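Local coordinates for CRISPR-associated endonuclease Cas3-HD (Methanocaldococcus jannaschii, PDB 3S4L), which cleaves single-stranded DNA with the help of magnesium and single-stranded RNA without added cations, acting as an HD-type nuclease of CRISPR interference, at residues I18-V21 with N22-K26; E57-K60 with I61-K64; T141-V144 with V145-L149. All coordinates share one frame; numbering follows the deposited sequence.

Interaction 1: I18-V21 with N22-K26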
loop_
_atom_site.group_PDB
_atom_site.type_symbol
_atom_site.label_atom_id
_atom_site.label_comp_id
_atom_site.label_asym_id
_atom_site.label_seq_id
_atom_site.Cartn_x
_atom_site.Cartn_y
_atom_site.Cartn_z
ATOM N N ILE A 18 11.740 4.371 -7.345
ATOM C CA ILE A 18 11.564 5.827 -7.428
ATOM C C ILE A 18 11.113 6.294 -8.828
ATOM O O ILE A 18 10.136 7.038 -8.969
ATOM C CB ILE A 18 12.865 6.568 -7.036
ATOM C CG1 ILE A 18 13.023 6.575 -5.515
ATOM C CG2 ILE A 18 12.856 8.000 -7.568
ATOM C CD1 ILE A 18 11.773 7.060 -4.783
ATOM N N ASP A 19 11.829 5.861 -9.861
ATOM C CA ASP A 19 11.441 6.212 -11.219
ATOM C C ASP A 19 10.058 5.681 -11.574
ATOM O O ASP A 19 9.259 6.368 -12.210
ATOM C CB ASP A 19 12.487 5.739 -12.233
ATOM C CG ASP A 19 13.762 6.565 -12.178
ATOM O OD1 ASP A 19 13.665 7.791 -11.933
ATOM O OD2 ASP A 19 14.859 5.993 -12.372
ATOM N N HIS A 20 9.775 4.453 -11.157
ATOM C CA HIS A 20 8.480 3.844 -11.420
ATOM C C HIS A 20 7.343 4.610 -10.713
ATOM O O HIS A 20 6.270 4.810 -11.275
ATOM C CB HIS A 20 8.494 2.374 -10.981
ATOM C CG HIS A 20 7.176 1.683 -11.139
ATOM N ND1 HIS A 20 6.417 1.780 -12.286
ATOM C CD2 HIS A 20 6.487 0.879 -10.297
ATOM C CE1 HIS A 20 5.310 1.072 -12.139
ATOM N NE2 HIS A 20 5.331 0.510 -10.944
ATOM N N VAL A 21 7.580 5.027 -9.476
ATOM C CA VAL A 21 6.567 5.742 -8.721
ATOM C C VAL A 21 6.307 7.111 -9.364
ATOM O O VAL A 21 5.157 7.538 -9.511
ATOM C CB VAL A 21 6.987 5.906 -7.242
ATOM C CG1 VAL A 21 6.212 7.039 -6.589
ATOM C CG2 VAL A 21 6.796 4.577 -6.466
ATOM N N ASN A 22 7.384 7.779 -9.770
ATOM C CA ASN A 22 7.295 9.099 -10.393
ATOM C C ASN A 22 6.538 9.068 -11.718
ATOM O O ASN A 22 5.878 10.043 -12.100
ATOM C CB ASN A 22 8.690 9.707 -10.591
ATOM C CG ASN A 22 9.312 10.183 -9.289
ATOM O OD1 ASN A 22 8.605 10.512 -8.334
ATOM N ND2 ASN A 22 10.646 10.221 -9.244
ATOM N N ASP A 23 6.637 7.943 -12.418
ATOM C CA ASP A 23 5.902 7.772 -13.666
ATOM C C ASP A 23 4.407 7.547 -13.404
ATOM O O ASP A 23 3.563 7.994 -14.169
ATOM C CB ASP A 23 6.508 6.653 -14.526
ATOM C CG ASP A 23 7.739 7.113 -15.321
ATOM O OD1 ASP A 23 8.336 8.166 -14.989
ATOM O OD2 ASP A 23 8.108 6.414 -16.287
ATOM N N MET A 24 4.080 6.869 -12.312
ATOM C CA MET A 24 2.695 6.632 -11.957
ATOM C C MET A 24 2.031 7.920 -11.437
ATOM O O MET A 24 0.847 8.162 -11.659
ATOM C CB MET A 24 2.608 5.521 -10.908
ATOM C CG MET A 24 2.671 4.098 -11.469
ATOM S SD MET A 24 2.589 2.869 -10.152
ATOM C CE MET A 24 1.508 1.642 -10.882
ATOM N N VAL A 25 2.806 8.728 -10.721
ATOM C CA VAL A 25 2.317 9.981 -10.184
ATOM C C VAL A 25 2.061 10.968 -11.322
ATOM O O VAL A 25 0.990 11.579 -11.402
ATOM C CB VAL A 25 3.326 10.597 -9.192
ATOM C CG1 VAL A 25 2.981 12.051 -8.904
ATOM C CG2 VAL A 25 3.379 9.786 -7.916
ATOM N N LYS A 26 3.047 11.113 -12.203
ATOM C CA LYS A 26 2.902 11.996 -13.361
ATOM C C LYS A 26 1.659 11.612 -14.157
ATOM O O LYS A 26 0.893 12.477 -14.594
ATOM C CB LYS A 26 4.149 11.955 -14.251
ATOM C CG LYS A 26 5.341 12.718 -13.684
ATOM C CD LYS A 26 6.559 12.621 -14.603
#
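Asn22 leans back toward Ile18, the residue one turn earlier in helix 17-31. Its side chain runs alongside that of Ile18, with Asn22 ND2 3.6 Å from Ile18 CG2. The torsion at chi1 (-73°) sets CG of Asn22 beside its own backbone N and close to the Ile18 carbonyl. ND2 is poorly angled for that oxygen, and the bond is made by the backbone instead, Asn22 N to Ile18 O at 3.0 Å.

Val21 forms the next pair. Its CG1 approaches CG2 of Val25 at 4.2 Å, a loose apolar meeting of two beta-branched residues, while Val25 N donates to Val21 O at 2.9 Å, the shortest of the i to i+4 bonds joining 18-21 to 22-26.

His20 and Met24 make the third pair, which is a sulfur-aromatic contact. The imidazole swings away from the backbone N (chi1 177°) and meets a thioether whose chain is extended at chi2 and bent at chi3, a bend that keeps the terminal CE close to CE1 and NE2 of the ring as well. Met24 SD lies 3.7 Å from His20 NE2 and 4.1 Å from the centre of the His20 ring. Its approach is 33° off the ring normal, so the sulfur sits obliquely. The pair borders the catalytic centre: the side chain of His20 is about 4 Å from that of the metal ligand Asp67, and the side chain of Met24 is about 4 Å from a calcium ion.

Phe12 packs edge-to-face with His20. Val21, Met24 and Val25 rest on helix 52-65, while Ile18 and Val21 also reach helix 159-167; His20 and Asp23 touch Gln15 of strand 15-16.

Interaction 2: E57-K60 with I61-K64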
loop_
_atom_site.group_PDB
_atom_site.type_symbol
_atom_site.label_atom_id
_atom_site.label_comp_id
_atom_site.label_asym_id
_atom_site.label_seq_id
_atom_site.Cartn_x
_atom_site.Cartn_y
_atom_site.Cartn_z
ATOM N N GLU A 57 -4.255 14.210 -2.491
ATOM C CA GLU A 57 -3.110 13.863 -1.652
ATOM C C GLU A 57 -3.204 12.418 -1.192
ATOM O O GLU A 57 -2.212 11.694 -1.202
ATOM C CB GLU A 57 -3.050 14.769 -0.424
ATOM C CG GLU A 57 -2.905 16.234 -0.740
ATOM C CD GLU A 57 -3.205 17.110 0.461
ATOM O OE1 GLU A 57 -2.923 16.671 1.599
ATOM O OE2 GLU A 57 -3.733 18.232 0.268
ATOM N N PHE A 58 -4.397 12.021 -0.759
ATOM C CA PHE A 58 -4.633 10.666 -0.272
ATOM C C PHE A 58 -4.297 9.657 -1.371
ATOM O O PHE A 58 -3.568 8.696 -1.132
ATOM C CB PHE A 58 -6.083 10.530 0.237
ATOM C CG PHE A 58 -6.536 9.112 0.478
ATOM C CD1 PHE A 58 -6.166 8.431 1.631
ATOM C CD2 PHE A 58 -7.362 8.467 -0.438
ATOM C CE1 PHE A 58 -6.597 7.123 1.869
ATOM C CE2 PHE A 58 -7.793 7.151 -0.219
ATOM C CZ PHE A 58 -7.416 6.480 0.947
ATOM N N MET A 59 -4.791 9.901 -2.583
ATOM C CA MET A 59 -4.526 9.002 -3.706
ATOM C C MET A 59 -3.042 8.932 -4.059
ATOM O O MET A 59 -2.529 7.849 -4.351
ATOM C CB MET A 59 -5.342 9.402 -4.933
ATOM C CG MET A 59 -6.828 9.097 -4.782
ATOM S SD MET A 59 -7.115 7.343 -4.384
ATOM C CE MET A 59 -6.345 6.599 -5.817
ATOM N N LYS A 60 -2.360 10.078 -4.032
ATOM C CA LYS A 60 -0.930 10.123 -4.305
ATOM C C LYS A 60 -0.136 9.260 -3.326
ATOM O O LYS A 60 0.920 8.724 -3.660
ATOM C CB LYS A 60 -0.399 11.552 -4.214
ATOM C CG LYS A 60 -0.750 12.481 -5.370
ATOM C CD LYS A 60 -0.088 13.838 -5.139
ATOM C CE LYS A 60 -0.875 14.977 -5.740
ATOM N NZ LYS A 60 -0.345 16.282 -5.264
ATOM N N ILE A 61 -0.620 9.156 -2.100
ATOM C CA ILE A 61 0.103 8.359 -1.126
ATOM C C ILE A 61 -0.058 6.866 -1.420
ATOM O O ILE A 61 0.914 6.114 -1.365
ATOM C CB ILE A 61 -0.296 8.702 0.314
ATOM C CG1 ILE A 61 0.172 10.109 0.636
ATOM C CG2 ILE A 61 0.341 7.724 1.278
ATOM C CD1 ILE A 61 -0.385 10.663 1.919
ATOM N N LEU A 62 -1.274 6.451 -1.766
ATOM C CA LEU A 62 -1.518 5.074 -2.181
ATOM C C LEU A 62 -0.665 4.751 -3.393
ATOM O O LEU A 62 -0.098 3.663 -3.515
ATOM C CB LEU A 62 -2.986 4.885 -2.553
ATOM C CG LEU A 62 -3.953 5.189 -1.427
ATOM C CD1 LEU A 62 -5.320 4.628 -1.797
ATOM C CD2 LEU A 62 -3.431 4.581 -0.128
ATOM N N ILE A 63 -0.593 5.710 -4.302
ATOM C CA ILE A 63 0.180 5.537 -5.503
ATOM C C ILE A 63 1.633 5.346 -5.101
ATOM O O ILE A 63 2.297 4.417 -5.556
ATOM C CB ILE A 63 -0.005 6.742 -6.453
ATOM C CG1 ILE A 63 -1.407 6.704 -7.072
ATOM C CG2 ILE A 63 1.058 6.746 -7.559
ATOM C CD1 ILE A 63 -1.869 8.021 -7.648
ATOM N N LYS A 64 2.129 6.196 -4.215
ATOM C CA LYS A 64 3.540 6.136 -3.897
ATOM C C LYS A 64 3.911 4.929 -3.032
ATOM O O LYS A 64 5.027 4.425 -3.092
ATOM C CB LYS A 64 3.983 7.440 -3.228
ATOM C CG LYS A 64 3.963 8.653 -4.158
ATOM C CD LYS A 64 4.203 9.936 -3.381
ATOM C CE LYS A 64 4.444 11.118 -4.309
ATOM N NZ LYS A 64 4.514 12.396 -3.527
#
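With its CG turned anti to the backbone N (chi1 167°), Phe58 sends its ring outward and slightly forward from helix 52-65, and Leu62, whose CG lies beside the backbone N (chi1 -59°), leans back to meet it. CG of Leu62 stands over one face of the ring. The nearer touch is made by a methyl group, with CD1 of Leu62 3.9 Å from CE2 of Phe58. Met59, bent at both chi2 and chi3, brings its SD to 4.2 Å from the same Leu62 CD1, so that this one methyl receives an aromatic and a sulfur neighbour.

The backbone beneath follows the usual helical pattern with a small variation. Phe58 O accepts from Leu62 N at 3.3 Å, with the donor in the carbonyl plane, and also takes a weak bond from Ile61 N, whose other acceptor is Glu57 O. Further on, Ile63 N reaches Met59 O at 2.9 Å, and Ile63 CG1 lies against that oxygen at 3.2 Å.

Lys64 does likewise on the flank of the helix, where its CG lies 3.1 Å from Lys60 O. Both lysine chains are extended, and their NZ atoms stay 6.5 Å apart; that of Lys64 has a weak hydrogen bond to Leu166 O.

The helix leads directly into His66 and Asp67, the HD pair that names the family: Asp67 is a metal ligand, and ND1 of His66 is hydrogen-bonded to Leu62 O.

The side chains fan out into several neighbours. Phe58 and Leu62 face helix 91-107 and helix 110-121, and both also touch helix 204-215, which Met59 and Ile63 reach as well. Ile61 packs on Leu103 of helix 91-107, whereas Met59 and Ile63 contact Trp28 of helix 17-31.

Interaction 3: T141-V144 with V145-L149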
loop_
_atom_site.group_PDB
_atom_site.type_symbol
_atom_site.label_atom_id
_atom_site.label_comp_id
_atom_site.label_asym_id
_atom_site.label_seq_id
_atom_site.Cartn_x
_atom_site.Cartn_y
_atom_site.Cartn_z
ATOM N N THR A 141 -7.036 -15.517 6.718
ATOM C CA THR A 141 -6.692 -16.093 8.020
ATOM C C THR A 141 -5.328 -15.608 8.535
ATOM O O THR A 141 -4.423 -15.290 7.762
ATOM C CB THR A 141 -6.689 -17.630 8.003
ATOM O OG1 THR A 141 -5.615 -18.096 7.179
ATOM C CG2 THR A 141 -8.026 -18.180 7.509
ATOM N N ALA A 142 -5.197 -15.562 9.854
ATOM C CA ALA A 142 -3.912 -15.330 10.495
ATOM C C ALA A 142 -2.860 -16.286 9.950
ATOM O O ALA A 142 -1.711 -15.910 9.757
ATOM C CB ALA A 142 -4.043 -15.480 12.008
ATOM N N GLU A 143 -3.250 -17.528 9.699
ATOM C CA GLU A 143 -2.305 -18.506 9.159
ATOM C C GLU A 143 -1.689 -18.047 7.820
ATOM O O GLU A 143 -0.465 -18.056 7.641
ATOM C CB GLU A 143 -2.979 -19.859 8.994
ATOM C CG GLU A 143 -2.026 -20.906 8.447
ATOM C CD GLU A 143 -2.586 -22.318 8.538
ATOM O OE1 GLU A 143 -3.777 -22.474 8.888
ATOM O OE2 GLU A 143 -1.830 -23.268 8.272
ATOM N N VAL A 144 -2.555 -17.648 6.888
ATOM C CA VAL A 144 -2.128 -17.140 5.595
ATOM C C VAL A 144 -1.225 -15.924 5.741
ATOM O O VAL A 144 -0.220 -15.816 5.035
ATOM C CB VAL A 144 -3.331 -16.784 4.690
ATOM C CG1 VAL A 144 -2.836 -16.169 3.394
ATOM C CG2 VAL A 144 -4.162 -18.034 4.424
ATOM N N VAL A 145 -1.569 -14.998 6.641
ATOM C CA VAL A 145 -0.637 -13.900 6.928
ATOM C C VAL A 145 0.745 -14.459 7.272
ATOM O O VAL A 145 1.742 -14.031 6.701
ATOM C CB VAL A 145 -1.107 -12.979 8.066
ATOM C CG1 VAL A 145 0.028 -12.021 8.464
ATOM C CG2 VAL A 145 -2.364 -12.198 7.646
ATOM N N LEU A 146 0.797 -15.435 8.178
ATOM C CA LEU A 146 2.073 -16.034 8.555
ATOM C C LEU A 146 2.774 -16.683 7.362
ATOM O O LEU A 146 3.999 -16.663 7.263
ATOM C CB LEU A 146 1.910 -17.073 9.684
ATOM C CG LEU A 146 1.455 -16.610 11.072
ATOM C CD1 LEU A 146 1.303 -17.825 11.955
ATOM C CD2 LEU A 146 2.440 -15.634 11.691
ATOM N N ASP A 147 2.004 -17.296 6.478
ATOM C CA ASP A 147 2.570 -17.839 5.249
ATOM C C ASP A 147 3.213 -16.726 4.390
ATOM O O ASP A 147 4.313 -16.882 3.848
ATOM C CB ASP A 147 1.463 -18.535 4.432
ATOM C CG ASP A 147 1.029 -19.873 5.033
ATOM O OD1 ASP A 147 1.761 -20.402 5.901
ATOM O OD2 ASP A 147 -0.034 -20.406 4.626
ATOM N N LYS A 148 2.520 -15.601 4.273
ATOM C CA LYS A 148 2.918 -14.597 3.293
ATOM C C LYS A 148 4.014 -13.683 3.820
ATOM O O LYS A 148 4.605 -12.900 3.077
ATOM C CB LYS A 148 1.707 -13.796 2.810
ATOM C CG LYS A 148 0.675 -14.609 2.018
ATOM C CD LYS A 148 -0.612 -13.767 1.840
ATOM C CE LYS A 148 -1.552 -14.333 0.776
ATOM N NZ LYS A 148 -2.483 -13.258 0.284
ATOM N N LEU A 149 4.292 -13.802 5.111
ATOM C CA LEU A 149 5.330 -12.993 5.733
ATOM C C LEU A 149 6.485 -13.854 6.233
ATOM O O LEU A 149 7.490 -13.341 6.730
ATOM C CB LEU A 149 4.736 -12.140 6.858
ATOM C CG LEU A 149 3.911 -11.020 6.243
ATOM C CD1 LEU A 149 3.206 -10.169 7.287
ATOM C CD2 LEU A 149 4.862 -10.174 5.379
HETATM O O HOH W 1 -1.841 -22.564 4.867
#
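An N-cap opens helix 142-149, and Thr141 supplies it. Its O accepts from Val145 N at 3.1 Å across the first turn, while its hydroxyl, turned by chi1 of 67°, takes a further amide, with Val144 N to Thr141 OG1 at 3.1 Å and a nearly straight 168° at the hydrogen. The hydroxyl thereby engages one of the first-turn amides that have no earlier helical carbonyl, while the Thr141 carbonyl begins the regular i to i+4 series.

One turn on, Val144 and Lys148 lie side by side. The extended lysine chain passes CG1 of Val144, and the gap from that atom to Lys148 CE, 3.4 Å, is tight for two carbons. Lys148 N also donates to Val144 O at 2.9 Å.

On the outer side the carboxylates of Glu143 and Asp147 lie with OE2 and OD2 5.0 Å apart. A water donates to Asp147 OD2 at 2.8 Å and, weakly, to Glu143 OE2, which probably softens the repulsion of like charges.

Val145 faces helix 181-197, and Lys148 is joined through its backbone to Arg90. The whole is a short N-capped surface helix with one apolar face on the domain and acidic residues outward.

Overall arrangement
All three interactions are local contacts between residues three or four apart, along a helix or at its cap, yet their chemistry follows their place in the HD domain. Interaction 2 is partly buried, its centre about 9 Å from that of the chain, and sets buried Phe58, Met59 and Leu62 against lysines at its flank. Interactions 1 and 3 lie at the surface; interaction 1 borders the metal site, whereas interaction 3 begins at a helix cap and carries water-linked carboxylates. Interactions 1 and 2 pack their helices directly together, Val21 CG1 to Lys64 CG at 3.7 Å and Val25 CG2 to Ile63 CG2 at 3.8 Å. Interaction 3 is on the opposite side of the chain's centre, its nearest atoms about 17 Å from interaction 2.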